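Local coordinates for protein race-specific elicitor A4 (Passalora fulva, PDB 6BN0) that binds chitin through a CBM14 domain as a fungal effector and triggers a hypersensitive response in tomato carrying Cf-4, at residues A[1-6]-A[32-37]; A[9-14]-A[20-25]. All coordinates share one frame; numbering follows the deposited sequence.

Interaction 1: A[1-6]-A[32-37]; sequences QPYNPC and TYIQCV. With NAG (2-acetamido-2-deoxy-beta-D-glucopyranose), chain F; NAG (2-acetamido-2-deoxy-beta-D-glucopyranose), chain E.
Ile34 reaches out of the strand 32-37 and meets the N-terminal segment 1-6 with both of its branches. From CB, pointing at that segment, the branch methyl CG2 lies anti to the backbone N and rests against the ring of Pro5, with CG of the proline 3.8 Å from Ile34 CG2. The other branch runs from CG1 to CD1 in an extended form (chi2 171°), which carries the terminal methyl on to Tyr3. There CD1 arrives at the ring edge, in the plane of the ring and 3.7 Å from Tyr3 CD2. Pro27 and Asn26 also touch the isoleucine. Two residues further along the strand, Cys36 turns to the same side and closes the contact covalently: Cys6 SG and Cys36 SG are 2.0 Å apart, with a disulfide torsion of -91°, close to the relaxed right angle. The intervening Gln35 faces away, toward the chitin oligomer, as alternation along a strand demands. Its extended side chain brings NE2 to O3 of the chain F sugar in a weak hydrogen bond of 3.4 Å. The acetamide methyl C8 of that sugar also lies 3.3 Å from Gln35 NE2 and 3.7 Å from Val37 CG2, while OE1 approaches O3 of the chain E sugar at 3.0 Å. One strand thus serves two purposes: one face ties down the N-terminal segment by a disulfide and apolar packing, whereas the opposite face presents an amide and a methyl to two sugars, a mix of polar and apolar contacts consistent with an N-acetylated ligand.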
# COMPACT_ATOMS: atom_id res chain seq x y z
N GLN A 1 -18.42 19.70 6.57
CA GLN A 1 -17.81 20.96 6.17
C GLN A 1 -16.77 20.77 5.03
O GLN A 1 -16.89 21.40 3.99
CB GLN A 1 -17.20 21.65 7.41
CG GLN A 1 -16.61 23.02 7.17
CD GLN A 1 -17.56 24.14 7.53
OE1 GLN A 1 -17.99 24.90 6.67
NE2 GLN A 1 -17.88 24.25 8.81
N PRO A 2 -15.77 19.89 5.20
CA PRO A 2 -14.88 19.59 4.08
C PRO A 2 -15.44 18.49 3.18
O PRO A 2 -16.31 17.71 3.55
CB PRO A 2 -13.61 19.08 4.77
CG PRO A 2 -14.16 18.32 5.91
CD PRO A 2 -15.34 19.16 6.40
N TYR A 3 -14.90 18.46 1.96
CA TYR A 3 -15.21 17.39 1.02
C TYR A 3 -14.90 16.05 1.66
O TYR A 3 -13.84 15.87 2.25
CB TYR A 3 -14.40 17.59 -0.27
CG TYR A 3 -14.68 16.52 -1.30
CD1 TYR A 3 -15.81 16.58 -2.10
CD2 TYR A 3 -13.83 15.42 -1.45
CE1 TYR A 3 -16.10 15.61 -3.06
CE2 TYR A 3 -14.12 14.42 -2.40
CZ TYR A 3 -15.24 14.53 -3.20
OH TYR A 3 -15.50 13.54 -4.13
N ASN A 4 -15.82 15.09 1.56
CA ASN A 4 -15.67 13.82 2.29
C ASN A 4 -16.37 12.70 1.53
O ASN A 4 -17.59 12.51 1.67
CB ASN A 4 -16.21 13.93 3.71
CG ASN A 4 -15.99 12.64 4.52
OD1 ASN A 4 -16.30 12.60 5.72
ND2 ASN A 4 -15.51 11.59 3.88
N PRO A 5 -15.64 11.95 0.71
CA PRO A 5 -16.26 10.91 -0.12
C PRO A 5 -16.32 9.54 0.56
O PRO A 5 -16.62 8.55 -0.12
CB PRO A 5 -15.30 10.85 -1.32
CG PRO A 5 -13.92 11.02 -0.65
CD PRO A 5 -14.18 12.06 0.47
N CYS A 6 -16.02 9.47 1.85
CA CYS A 6 -15.92 8.20 2.60
C CYS A 6 -17.32 7.64 2.79
O CYS A 6 -18.08 8.12 3.62
CB CYS A 6 -15.24 8.43 3.95
SG CYS A 6 -13.60 9.17 3.74
N THR A 32 -2.97 12.72 -6.40
CA THR A 32 -3.23 12.42 -5.01
C THR A 32 -4.49 11.58 -4.98
O THR A 32 -5.13 11.36 -6.02
CB THR A 32 -3.43 13.68 -4.16
OG1 THR A 32 -4.53 14.45 -4.71
CG2 THR A 32 -2.13 14.53 -4.12
N TYR A 33 -4.81 11.05 -3.80
CA TYR A 33 -6.08 10.35 -3.62
C TYR A 33 -6.52 10.64 -2.19
O TYR A 33 -5.79 11.26 -1.41
CB TYR A 33 -5.93 8.85 -3.92
CG TYR A 33 -4.86 8.15 -3.05
CD1 TYR A 33 -3.51 8.24 -3.38
CD2 TYR A 33 -5.23 7.42 -1.90
CE1 TYR A 33 -2.53 7.59 -2.61
CE2 TYR A 33 -4.26 6.77 -1.13
CZ TYR A 33 -2.91 6.86 -1.50
OH TYR A 33 -1.93 6.28 -0.72
N ILE A 34 -7.74 10.21 -1.85
CA ILE A 34 -8.29 10.43 -0.51
C ILE A 34 -8.39 9.06 0.15
O ILE A 34 -8.91 8.10 -0.44
CB ILE A 34 -9.64 11.16 -0.56
CG1 ILE A 34 -9.43 12.63 -1.01
CG2 ILE A 34 -10.40 11.02 0.81
CD1 ILE A 34 -10.73 13.45 -1.32
N GLN A 35 -7.86 8.96 1.37
CA GLN A 35 -7.94 7.75 2.19
C GLN A 35 -8.72 8.09 3.46
O GLN A 35 -8.51 9.16 4.06
CB GLN A 35 -6.52 7.21 2.56
CG GLN A 35 -6.58 6.02 3.51
CD GLN A 35 -5.24 5.29 3.64
OE1 GLN A 35 -5.20 4.09 3.90
NE2 GLN A 35 -4.15 6.00 3.42
N CYS A 36 -9.65 7.23 3.83
CA CYS A 36 -10.54 7.48 4.96
C CYS A 36 -9.99 6.84 6.24
O CYS A 36 -9.56 5.69 6.22
CB CYS A 36 -11.93 6.92 4.64
SG CYS A 36 -12.54 7.58 3.08
N VAL A 37 -10.01 7.59 7.33
CA VAL A 37 -9.59 7.06 8.62
C VAL A 37 -10.85 6.90 9.47
O VAL A 37 -11.49 7.90 9.82
CB VAL A 37 -8.58 7.98 9.32
CG1 VAL A 37 -8.28 7.49 10.76
CG2 VAL A 37 -7.28 8.12 8.46
C1 NAG F . -1.16 4.62 8.20
C2 NAG F . -1.36 5.25 6.82
C3 NAG F . -1.08 4.20 5.73
C4 NAG F . 0.31 3.59 5.92
C5 NAG F . 0.42 3.04 7.35
C6 NAG F . 1.77 2.44 7.69
C7 NAG F . -2.94 7.10 6.45
C8 NAG F . -4.40 7.50 6.30
N2 NAG F . -2.70 5.80 6.67
O1 NAG F . -1.39 5.56 9.19
O3 NAG F . -1.18 4.85 4.48
O4 NAG F . 0.46 2.46 5.06
O5 NAG F . 0.17 4.09 8.29
O6 NAG F . 2.80 3.39 7.41
O7 NAG F . -2.03 7.92 6.38
C1 NAG E . -4.39 0.23 7.99
C2 NAG E . -4.32 1.22 6.84
C3 NAG E . -4.05 0.50 5.52
C4 NAG E . -2.86 -0.46 5.64
C5 NAG E . -3.03 -1.37 6.87
C6 NAG E . -1.81 -2.24 7.17
C7 NAG E . -5.62 3.30 7.12
C8 NAG E . -7.01 3.94 7.01
N2 NAG E . -5.55 2.01 6.76
O3 NAG E . -3.77 1.52 4.55
O4 NAG E . -2.85 -1.29 4.49
O5 NAG E . -3.20 -0.54 8.02
O6 NAG E . -0.64 -1.44 7.22
O7 NAG E . -4.64 3.94 7.51

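Interaction 2: A[9-14]-A[20-25]; sequences QEVIDT and KDCLYP
OE2 of Glu10 accepts a hydrogen bond from the backbone N of Cys22, 2.8 Å from Glu10 OE2, using its anti lone pair, the one turned away from the other carboxylate oxygen; the N-H...O angle is 155°. A water donates to the same OE2 and also to Asp21 OD1, bridging two carboxylates whose oxygens Glu10 OE2 and Asp21 OD1 stand 4.3 Å apart, and so probably eases their mutual repulsion. The bend of the glutamate at chi2 (84°) turns its acid group toward the 20-25 segment, while Glu10 CG lies 3.6 Å from Tyr24 OH, a hydroxyl bonded to the backbone N of Lys7. One helical turn on, Thr14 and Asp21 run alongside each other in opposite directions, Thr14 CB coming within 3.3 Å of Asp21 OD2. With chi1 at 74°, the threonine hydroxyl folds back and donates to Glu10 O at 2.9 Å; Thr14 N reaches that carbonyl from the opposite face. Thr14 OG1 also lies 3.4 Å from Cys22 SG and accepts from Cys16 N just past the helix. Asp21 OD2 is held by Gly18 N, and a second water links it to Thr14 O. The disulfide from Cys22 to Cys16 closes the loop that leads from helix 8-14 to strand 23-25. It belongs to the disulfide-rich CBM14 (peritrophin-A) fold, beside the chitin-binding surface that Leu23 helps to line.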
# COMPACT_ATOMS: atom_id res chain seq x y z
N GLN A 9 -21.00 2.77 4.55
CA GLN A 9 -21.06 1.31 4.47
C GLN A 9 -19.69 0.74 4.14
O GLN A 9 -19.34 -0.37 4.59
CB GLN A 9 -22.08 0.88 3.42
CG GLN A 9 -22.49 -0.57 3.61
CD GLN A 9 -23.12 -0.80 4.98
OE1 GLN A 9 -24.15 -0.20 5.31
NE2 GLN A 9 -22.49 -1.64 5.79
N GLU A 10 -18.93 1.43 3.29
CA GLU A 10 -17.58 0.97 2.99
C GLU A 10 -16.72 1.05 4.24
O GLU A 10 -15.95 0.13 4.53
CB GLU A 10 -16.97 1.79 1.84
CG GLU A 10 -15.44 1.73 1.65
CD GLU A 10 -14.98 0.52 0.84
OE1 GLU A 10 -15.84 -0.35 0.56
OE2 GLU A 10 -13.77 0.41 0.50
N VAL A 11 -16.93 2.09 5.05
CA VAL A 11 -16.14 2.22 6.28
C VAL A 11 -16.51 1.12 7.26
O VAL A 11 -15.63 0.46 7.84
CB VAL A 11 -16.35 3.63 6.86
CG1 VAL A 11 -15.57 3.82 8.18
CG2 VAL A 11 -15.91 4.69 5.81
N ILE A 12 -17.81 0.86 7.44
CA ILE A 12 -18.25 -0.16 8.39
C ILE A 12 -17.80 -1.55 7.94
O ILE A 12 -17.44 -2.40 8.76
CB ILE A 12 -19.79 -0.08 8.54
CG1 ILE A 12 -20.24 1.22 9.23
CG2 ILE A 12 -20.34 -1.31 9.25
CD1 ILE A 12 -21.76 1.48 9.12
N ASP A 13 -17.88 -1.83 6.65
CA ASP A 13 -17.67 -3.19 6.17
C ASP A 13 -16.20 -3.56 6.21
O ASP A 13 -15.84 -4.67 6.63
CB ASP A 13 -18.20 -3.34 4.75
CG ASP A 13 -19.72 -3.46 4.68
OD1 ASP A 13 -20.40 -3.53 5.73
OD2 ASP A 13 -20.23 -3.51 3.54
N THR A 14 -15.32 -2.67 5.74
CA THR A 14 -13.92 -2.98 5.56
C THR A 14 -13.05 -2.51 6.71
O THR A 14 -11.92 -2.98 6.85
CB THR A 14 -13.38 -2.34 4.28
OG1 THR A 14 -13.24 -0.94 4.50
CG2 THR A 14 -14.33 -2.57 3.10
N LYS A 20 -7.02 -1.98 -0.73
CA LYS A 20 -7.81 -1.13 -1.62
C LYS A 20 -9.02 -0.49 -0.94
O LYS A 20 -9.89 0.05 -1.63
CB LYS A 20 -8.28 -1.93 -2.85
CG LYS A 20 -7.14 -2.49 -3.70
CD LYS A 20 -7.68 -3.41 -4.82
CE LYS A 20 -6.55 -4.24 -5.47
NZ LYS A 20 -5.68 -3.35 -6.32
N ASP A 21 -9.10 -0.52 0.38
CA ASP A 21 -10.31 -0.15 1.09
C ASP A 21 -10.35 1.35 1.36
O ASP A 21 -9.38 1.93 1.86
CB ASP A 21 -10.39 -0.90 2.43
CG ASP A 21 -10.61 -2.40 2.27
OD1 ASP A 21 -11.05 -2.82 1.18
OD2 ASP A 21 -10.35 -3.16 3.23
N CYS A 22 -11.51 1.99 1.10
CA CYS A 22 -11.74 3.38 1.49
C CYS A 22 -10.77 4.34 0.81
O CYS A 22 -10.31 5.30 1.43
CB CYS A 22 -11.65 3.54 3.01
SG CYS A 22 -12.63 2.41 4.05
N LEU A 23 -10.45 4.08 -0.46
CA LEU A 23 -9.60 4.96 -1.27
C LEU A 23 -10.41 5.55 -2.40
O LEU A 23 -11.07 4.81 -3.14
CB LEU A 23 -8.39 4.20 -1.85
CG LEU A 23 -7.59 3.34 -0.85
CD1 LEU A 23 -6.47 2.57 -1.52
CD2 LEU A 23 -6.94 4.26 0.21
N TYR A 24 -10.33 6.88 -2.57
CA TYR A 24 -11.23 7.60 -3.47
C TYR A 24 -10.44 8.64 -4.26
O TYR A 24 -9.36 9.07 -3.82
CB TYR A 24 -12.34 8.36 -2.73
CG TYR A 24 -13.25 7.46 -1.97
CD1 TYR A 24 -12.94 7.08 -0.67
CD2 TYR A 24 -14.44 7.01 -2.54
CE1 TYR A 24 -13.82 6.21 0.05
CE2 TYR A 24 -15.30 6.17 -1.86
CZ TYR A 24 -14.98 5.77 -0.57
OH TYR A 24 -15.88 4.95 0.11
N PRO A 25 -10.96 9.09 -5.39
CA PRO A 25 -10.27 10.17 -6.11
C PRO A 25 -10.27 11.45 -5.27
O PRO A 25 -11.19 11.71 -4.49
CB PRO A 25 -11.11 10.35 -7.37
CG PRO A 25 -11.86 9.07 -7.51
CD PRO A 25 -12.19 8.65 -6.11
O HOH W 1 -13.08 -1.92 -1.00
O HOH W 2 -11.01 -5.34 5.13

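Interaction 2 is nested along the chain within the loop that interaction 1 closes, and their centres lie about 10 Å apart. They share one antiparallel sheet: strands 23-25 and 32-38 are neighbours, joined by backbone hydrogen bonds from Ile34 to Tyr24 and from Cys36 to Cys22, while Pro5 packs on the Tyr24 ring. Interaction 1 is the more buried, and its protein-protein chemistry is a disulfide with apolar packing; interaction 2, partly buried, depends on a carboxylate, a threonine and bridging waters, with its disulfide made to a residue between its segments. The pair illustrates how a small disulfide-rich domain can combine cystines with a local polar network around one sheet.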